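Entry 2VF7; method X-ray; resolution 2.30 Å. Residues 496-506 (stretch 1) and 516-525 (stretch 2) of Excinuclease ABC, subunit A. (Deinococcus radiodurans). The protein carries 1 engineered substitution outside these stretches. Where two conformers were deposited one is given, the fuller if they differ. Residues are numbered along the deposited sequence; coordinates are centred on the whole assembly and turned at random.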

ATOM      1  N   PRO A 496      35.268   8.337 -44.446  1.00 65.55           N
ATOM      2  CA  PRO A 496      33.905   8.155 -44.938  1.00 64.88           C
ATOM      3  C   PRO A 496      33.840   7.341 -46.229  1.00 64.30           C
ATOM      4  O   PRO A 496      34.598   7.583 -47.173  1.00 63.76           O
ATOM      5  CB  PRO A 496      33.423   9.591 -45.187  1.00 64.74           C
ATOM      6  CG  PRO A 496      34.307  10.439 -44.373  1.00 64.94           C
ATOM      7  CD  PRO A 496      35.633   9.761 -44.400  1.00 65.46           C
ATOM      8  N   ARG A 497      32.937   6.370 -46.246  1.00 63.59           N
ATOM      9  CA  ARG A 497      32.708   5.553 -47.423  1.00 63.02           C
ATOM     10  C   ARG A 497      31.749   6.255 -48.373  1.00 62.34           C
ATOM     11  O   ARG A 497      30.860   6.986 -47.939  1.00 62.25           O
ATOM     12  CB  ARG A 497      32.136   4.201 -47.019  1.00 63.31           C
ATOM     13  CG  ARG A 497      33.031   3.386 -46.115  1.00 63.99           C
ATOM     14  CD  ARG A 497      32.330   2.090 -45.788  1.00 67.36           C
ATOM     15  NE  ARG A 497      33.090   1.277 -44.846  1.00 70.15           N
ATOM     16  CZ  ARG A 497      32.966   1.337 -43.523  1.00 70.53           C
ATOM     17  NH1 ARG A 497      32.104   2.175 -42.949  1.00 70.65           N
ATOM     18  NH2 ARG A 497      33.718   0.550 -42.772  1.00 71.47           N
ATOM     19  N   GLU A 498      31.939   6.017 -49.668  1.00 61.54           N
ATOM     20  CA  GLU A 498      31.126   6.628 -50.718  1.00 60.74           C
ATOM     21  C   GLU A 498      29.756   5.954 -50.859  1.00 59.75           C
ATOM     22  O   GLU A 498      29.676   4.732 -50.899  1.00 59.65           O
ATOM     23  CB  GLU A 498      31.888   6.585 -52.054  1.00 60.82           C
ATOM     24  CG  GLU A 498      31.187   7.258 -53.237  1.00 61.61           C
ATOM     25  CD  GLU A 498      31.228   8.790 -53.203  1.00 62.54           C
ATOM     26  OE1 GLU A 498      30.867   9.399 -54.232  1.00 61.94           O
ATOM     27  OE2 GLU A 498      31.614   9.385 -52.168  1.00 62.73           O
ATOM     28  N   PRO A 499      28.673   6.755 -50.905  1.00 58.98           N
ATOM     29  CA  PRO A 499      27.321   6.305 -51.235  1.00 58.39           C
ATOM     30  C   PRO A 499      27.218   5.405 -52.462  1.00 57.91           C
ATOM     31  O   PRO A 499      27.988   5.556 -53.419  1.00 57.82           O
ATOM     32  CB  PRO A 499      26.581   7.617 -51.496  1.00 58.31           C
ATOM     33  CG  PRO A 499      27.221   8.567 -50.569  1.00 58.69           C
ATOM     34  CD  PRO A 499      28.684   8.190 -50.561  1.00 59.01           C
ATOM     35  N   ALA A 500      26.266   4.473 -52.409  1.00 57.21           N
ATOM     36  CA  ALA A 500      25.922   3.620 -53.546  1.00 56.56           C
ATOM     37  C   ALA A 500      24.693   4.162 -54.291  1.00 56.10           C
ATOM     38  O   ALA A 500      24.547   3.957 -55.498  1.00 56.14           O
ATOM     39  CB  ALA A 500      25.679   2.201 -53.074  1.00 56.44           C
ATOM     40  N   GLY A 501      23.822   4.853 -53.556  1.00 55.61           N
ATOM     41  CA  GLY A 501      22.606   5.467 -54.094  1.00 54.62           C
ATOM     42  C   GLY A 501      22.015   6.466 -53.116  1.00 54.32           C
ATOM     43  O   GLY A 501      22.612   6.754 -52.067  1.00 54.17           O
ATOM     44  N   TRP A 502      20.837   6.994 -53.441  1.00 53.94           N
ATOM     45  CA  TRP A 502      20.199   8.015 -52.599  1.00 53.78           C
ATOM     46  C   TRP A 502      18.698   7.801 -52.430  1.00 53.90           C
ATOM     47  O   TRP A 502      17.968   7.703 -53.419  1.00 54.04           O
ATOM     48  CB  TRP A 502      20.464   9.419 -53.156  1.00 53.35           C
ATOM     49  CG  TRP A 502      21.894   9.868 -53.038  1.00 53.23           C
ATOM     50  CD1 TRP A 502      22.878   9.732 -53.980  1.00 52.97           C
ATOM     51  CD2 TRP A 502      22.498  10.533 -51.922  1.00 52.76           C
ATOM     52  NE1 TRP A 502      24.055  10.273 -53.519  1.00 53.17           N
ATOM     53  CE2 TRP A 502      23.851  10.772 -52.258  1.00 53.45           C
ATOM     54  CE3 TRP A 502      22.029  10.957 -50.672  1.00 53.16           C
ATOM     55  CZ2 TRP A 502      24.745  11.415 -51.380  1.00 52.99           C
ATOM     56  CZ3 TRP A 502      22.921  11.606 -49.803  1.00 52.44           C
ATOM     57  CH2 TRP A 502      24.260  11.817 -50.163  1.00 52.21           C
ATOM     58  N   LEU A 503      18.255   7.743 -51.175  1.00 53.86           N
ATOM     59  CA  LEU A 503      16.847   7.562 -50.807  1.00 54.28           C
ATOM     60  C   LEU A 503      16.239   8.930 -50.498  1.00 54.38           C
ATOM     61  O   LEU A 503      16.778   9.689 -49.691  1.00 54.56           O
ATOM     62  CB  LEU A 503      16.757   6.640 -49.574  1.00 54.38           C
ATOM     63  CG  LEU A 503      15.572   5.707 -49.229  1.00 55.09           C
ATOM     64  CD1 LEU A 503      14.809   6.127 -47.965  1.00 54.99           C
ATOM     65  CD2 LEU A 503      14.618   5.439 -50.417  1.00 55.33           C
ATOM     66  N   GLU A 504      15.125   9.250 -51.150  1.00 54.73           N
ATOM     67  CA  GLU A 504      14.462  10.549 -50.969  1.00 54.92           C
ATOM     68  C   GLU A 504      13.181  10.420 -50.135  1.00 54.63           C
ATOM     69  O   GLU A 504      12.282   9.632 -50.462  1.00 54.30           O
ATOM     70  CB  GLU A 504      14.151  11.200 -52.330  1.00 54.88           C
ATOM     71  CG  GLU A 504      15.377  11.458 -53.226  1.00 55.35           C
ATOM     72  CD  GLU A 504      15.031  12.134 -54.557  1.00 56.44           C
ATOM     73  OE1 GLU A 504      13.826  12.204 -54.906  1.00 58.36           O
ATOM     74  OE2 GLU A 504      15.968  12.596 -55.264  1.00 58.52           O
ATOM     75  N   LEU A 505      13.126  11.180 -49.042  1.00 54.59           N
ATOM     76  CA  LEU A 505      11.915  11.319 -48.228  1.00 54.36           C
ATOM     77  C   LEU A 505      11.439  12.773 -48.352  1.00 54.48           C
ATOM     78  O   LEU A 505      12.001  13.688 -47.732  1.00 54.08           O
ATOM     79  CB  LEU A 505      12.198  10.964 -46.765  1.00 54.34           C
ATOM     80  CG  LEU A 505      11.261  10.110 -45.893  1.00 53.89           C
ATOM     81  CD1 LEU A 505      11.621  10.323 -44.444  1.00 53.73           C
ATOM     82  CD2 LEU A 505       9.785  10.392 -46.086  1.00 53.94           C
ATOM     83  N   ASN A 506      10.418  12.968 -49.185  1.00 54.54           N
ATOM     84  CA  ASN A 506       9.890  14.285 -49.515  1.00 54.52           C
ATOM     85  C   ASN A 506       8.508  14.542 -48.906  1.00 54.75           C
ATOM     86  O   ASN A 506       7.705  13.617 -48.743  1.00 54.52           O
ATOM     87  CB  ASN A 506       9.821  14.451 -51.037  1.00 54.53           C
ATOM     88  CG  ASN A 506      11.169  14.234 -51.719  1.00 54.60           C
ATOM     89  OD1 ASN A 506      12.143  14.945 -51.445  1.00 55.10           O
ATOM     90  ND2 ASN A 506      11.226  13.253 -52.617  1.00 52.96           N
ATOM     91  N   LEU A 516       8.990  19.032 -45.317  1.00 56.71           N
ATOM     92  CA  LEU A 516      10.443  18.899 -45.298  1.00 56.02           C
ATOM     93  C   LEU A 516      10.916  17.796 -46.237  1.00 55.68           C
ATOM     94  O   LEU A 516      10.402  16.687 -46.197  1.00 55.38           O
ATOM     95  CB  LEU A 516      10.913  18.579 -43.868  1.00 55.94           C
ATOM     96  CG  LEU A 516      12.344  18.072 -43.653  1.00 55.59           C
ATOM     97  CD1 LEU A 516      13.342  19.215 -43.719  1.00 55.89           C
ATOM     98  CD2 LEU A 516      12.471  17.330 -42.329  1.00 56.06           C
ATOM     99  N   ASP A 517      11.901  18.121 -47.074  1.00 55.81           N
ATOM    100  CA  ASP A 517      12.529  17.175 -48.011  1.00 55.75           C
ATOM    101  C   ASP A 517      13.966  16.848 -47.575  1.00 55.37           C
ATOM    102  O   ASP A 517      14.782  17.753 -47.362  1.00 55.49           O
ATOM    103  CB  ASP A 517      12.548  17.751 -49.437  1.00 55.71           C
ATOM    104  CG  ASP A 517      11.196  18.320 -49.879  1.00 56.46           C
ATOM    105  OD1 ASP A 517      11.177  19.109 -50.848  1.00 57.22           O
ATOM    106  OD2 ASP A 517      10.151  17.989 -49.281  1.00 57.18           O
ATOM    107  N   VAL A 518      14.272  15.559 -47.478  1.00 54.99           N
ATOM    108  CA  VAL A 518      15.548  15.085 -46.928  1.00 54.70           C
ATOM    109  C   VAL A 518      16.094  13.878 -47.729  1.00 54.71           C
ATOM    110  O   VAL A 518      15.319  13.094 -48.302  1.00 54.62           O
ATOM    111  CB  VAL A 518      15.397  14.759 -45.408  1.00 54.45           C
ATOM    112  CG1 VAL A 518      14.679  13.452 -45.202  1.00 55.08           C
ATOM    113  CG2 VAL A 518      16.738  14.747 -44.704  1.00 54.01           C
ATOM    114  N   ARG A 519      17.421  13.748 -47.787  1.00 54.40           N
ATOM    115  CA  ARG A 519      18.054  12.640 -48.508  1.00 54.09           C
ATOM    116  C   ARG A 519      18.909  11.754 -47.608  1.00 53.55           C
ATOM    117  O   ARG A 519      19.698  12.251 -46.808  1.00 53.51           O
ATOM    118  CB  ARG A 519      18.904  13.154 -49.671  1.00 54.30           C
ATOM    119  CG  ARG A 519      18.153  14.013 -50.683  1.00 55.33           C
ATOM    120  CD  ARG A 519      18.441  13.578 -52.114  1.00 57.56           C
ATOM    121  NE  ARG A 519      19.781  13.938 -52.577  1.00 59.41           N
ATOM    122  CZ  ARG A 519      20.305  13.556 -53.744  0.80 60.43           C
ATOM    123  NH1 ARG A 519      19.606  12.786 -54.576  0.80 60.90           N
ATOM    124  NH2 ARG A 519      21.532  13.945 -54.085  1.00 61.04           N
ATOM    125  N   PHE A 520      18.752  10.439 -47.744  1.00 53.00           N
ATOM    126  CA  PHE A 520      19.596   9.486 -47.020  1.00 52.48           C
ATOM    127  C   PHE A 520      20.413   8.672 -48.025  1.00 51.99           C
ATOM    128  O   PHE A 520      19.833   8.026 -48.877  1.00 51.65           O
ATOM    129  CB  PHE A 520      18.759   8.513 -46.174  1.00 52.14           C
ATOM    130  CG  PHE A 520      17.810   9.171 -45.198  1.00 52.54           C
ATOM    131  CD1 PHE A 520      16.472   9.394 -45.546  1.00 52.46           C
ATOM    132  CD2 PHE A 520      18.233   9.514 -43.906  1.00 53.10           C
ATOM    133  CE1 PHE A 520      15.577   9.978 -44.638  1.00 51.87           C
ATOM    134  CE2 PHE A 520      17.342  10.091 -42.989  1.00 51.73           C
ATOM    135  CZ  PHE A 520      16.017  10.331 -43.359  1.00 51.46           C
ATOM    136  N   PRO A 521      21.755   8.674 -47.904  1.00 51.80           N
ATOM    137  CA  PRO A 521      22.630   7.904 -48.797  1.00 51.51           C
ATOM    138  C   PRO A 521      22.556   6.411 -48.498  1.00 51.36           C
ATOM    139  O   PRO A 521      22.287   6.043 -47.355  1.00 51.51           O
ATOM    140  CB  PRO A 521      24.024   8.428 -48.445  1.00 51.51           C
ATOM    141  CG  PRO A 521      23.913   8.815 -47.018  1.00 51.61           C
ATOM    142  CD  PRO A 521      22.531   9.395 -46.878  1.00 51.79           C
ATOM    143  N   LEU A 522      22.799   5.565 -49.501  1.00 51.16           N
ATOM    144  CA  LEU A 522      22.701   4.107 -49.323  1.00 50.81           C
ATOM    145  C   LEU A 522      24.058   3.403 -49.329  1.00 50.71           C
ATOM    146  O   LEU A 522      25.045   3.937 -49.829  1.00 49.91           O
ATOM    147  CB  LEU A 522      21.751   3.461 -50.351  1.00 51.00           C
ATOM    148  CG  LEU A 522      20.395   4.128 -50.633  1.00 51.08           C
ATOM    149  CD1 LEU A 522      19.737   3.529 -51.864  1.00 50.57           C
ATOM    150  CD2 LEU A 522      19.453   4.067 -49.423  1.00 51.08           C
ATOM    151  N   GLY A 523      24.083   2.208 -48.731  1.00 51.02           N
ATOM    152  CA  GLY A 523      25.286   1.384 -48.595  1.00 51.13           C
ATOM    153  C   GLY A 523      26.301   2.004 -47.669  1.00 51.10           C
ATOM    154  O   GLY A 523      27.486   1.683 -47.728  1.00 51.11           O
ATOM    155  N   VAL A 524      25.809   2.895 -46.813  1.00 51.54           N
ATOM    156  CA  VAL A 524      26.617   3.786 -45.972  1.00 51.44           C
ATOM    157  C   VAL A 524      25.898   3.941 -44.632  1.00 51.62           C
ATOM    158  O   VAL A 524      24.704   3.653 -44.521  1.00 51.58           O
ATOM    159  CB  VAL A 524      26.792   5.170 -46.675  1.00 51.46           C
ATOM    160  CG1 VAL A 524      27.441   6.174 -45.791  1.00 50.94           C
ATOM    161  CG2 VAL A 524      27.628   5.016 -47.944  1.00 51.92           C
ATOM    162  N   MET A 525      26.637   4.363 -43.610  1.00 51.62           N
ATOM    163  CA  MET A 525      26.080   4.595 -42.283  1.00 51.93           C
ATOM    164  C   MET A 525      25.902   6.104 -41.952  1.00 50.20           C
ATOM    165  O   MET A 525      26.871   6.869 -41.977  1.00 49.03           O
ATOM    166  CB  MET A 525      26.922   3.845 -41.241  1.00 51.87           C
ATOM    167  CG  MET A 525      27.275   4.646 -40.030  1.00 53.83           C
ATOM    168  SD  MET A 525      26.816   3.823 -38.519  1.00 56.13           S
ATOM    169  CE  MET A 525      25.862   5.134 -37.728  1.00 56.80           C
TER

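What holds the two backbones together? Stretches 1 and 2 run antiparallel, their strand axes 4.6 Å apart at closest approach, and the main chain supplies all six hydrogen bonds between them. Leu 503 and Phe 520 satisfy each other in both directions, Leu 503 N giving to Phe 520 O at 2.8 Å and Phe 520 N to Leu 503 O at 2.9 Å. Leu 505 and Val 518 repeat the pattern, with Leu 505 N to Val 518 O and Val 518 N to Leu 505 O both at 3.0 Å. The ladder continues beyond Trp 502, where Leu 522 N reaches Gly 501 O at 2.8 Å and Ala 500 N reaches Leu 522 O at 2.9 Å, the latter nearly straight at 171°.

Why are there no backbone hydrogen bonds between the residues of the alternate pairs? Trp 502 with Pro 521 and Glu 504 with Arg 519 are non-hydrogen-bonded pairs, as expected where narrow and wide pairs alternate in an antiparallel sheet. Pro 521, whose ring closes on its nitrogen, has no amide hydrogen to give, and it falls at a position where the ladder asks for none. Its CA instead lies 3.5 Å from Gly 501 O, a CA-H...O contact that supplements the hydrogen bond this oxygen takes from Leu 522 N. Arg 519 CA approaches Leu 503 O in the same way, at 3.4 Å.

What meets on the face carrying Trp 502? The indole is sandwiched. Over one face the guanidinium of Arg 519 lies flat, planes 9° apart and centres 4.4 Å apart, so that its positive charge faces the ring's electron cloud. Over the opposite face Pro 521 CB sits 3.8 Å from the centroid of the six-membered ring, a CH-pi contact. Arg 519 also forms a long salt bridge to Glu 504, with NH1 3.7 Å from OE2; at that distance the attraction is one of charge, without a hydrogen bond to satisfy either group.

What fills the other face, and how does the contact end? Here the side chains are apolar and buried: Leu 505 CB packs against Val 518 CG1 at 3.8 Å, while Leu 505 CD1 meets the edge of the Phe 520 ring, 4.0 Å from CE1. Leu 522 extends this greasy patch, its CD2 lying 3.7 Å from Leu 503 CB. Beyond the strands, Val 524 CG2 nestles 3.5 Å from Pro 499 CA. Gly 523 turns the chain there with a positive phi of 68°, a conformation that favours glycine.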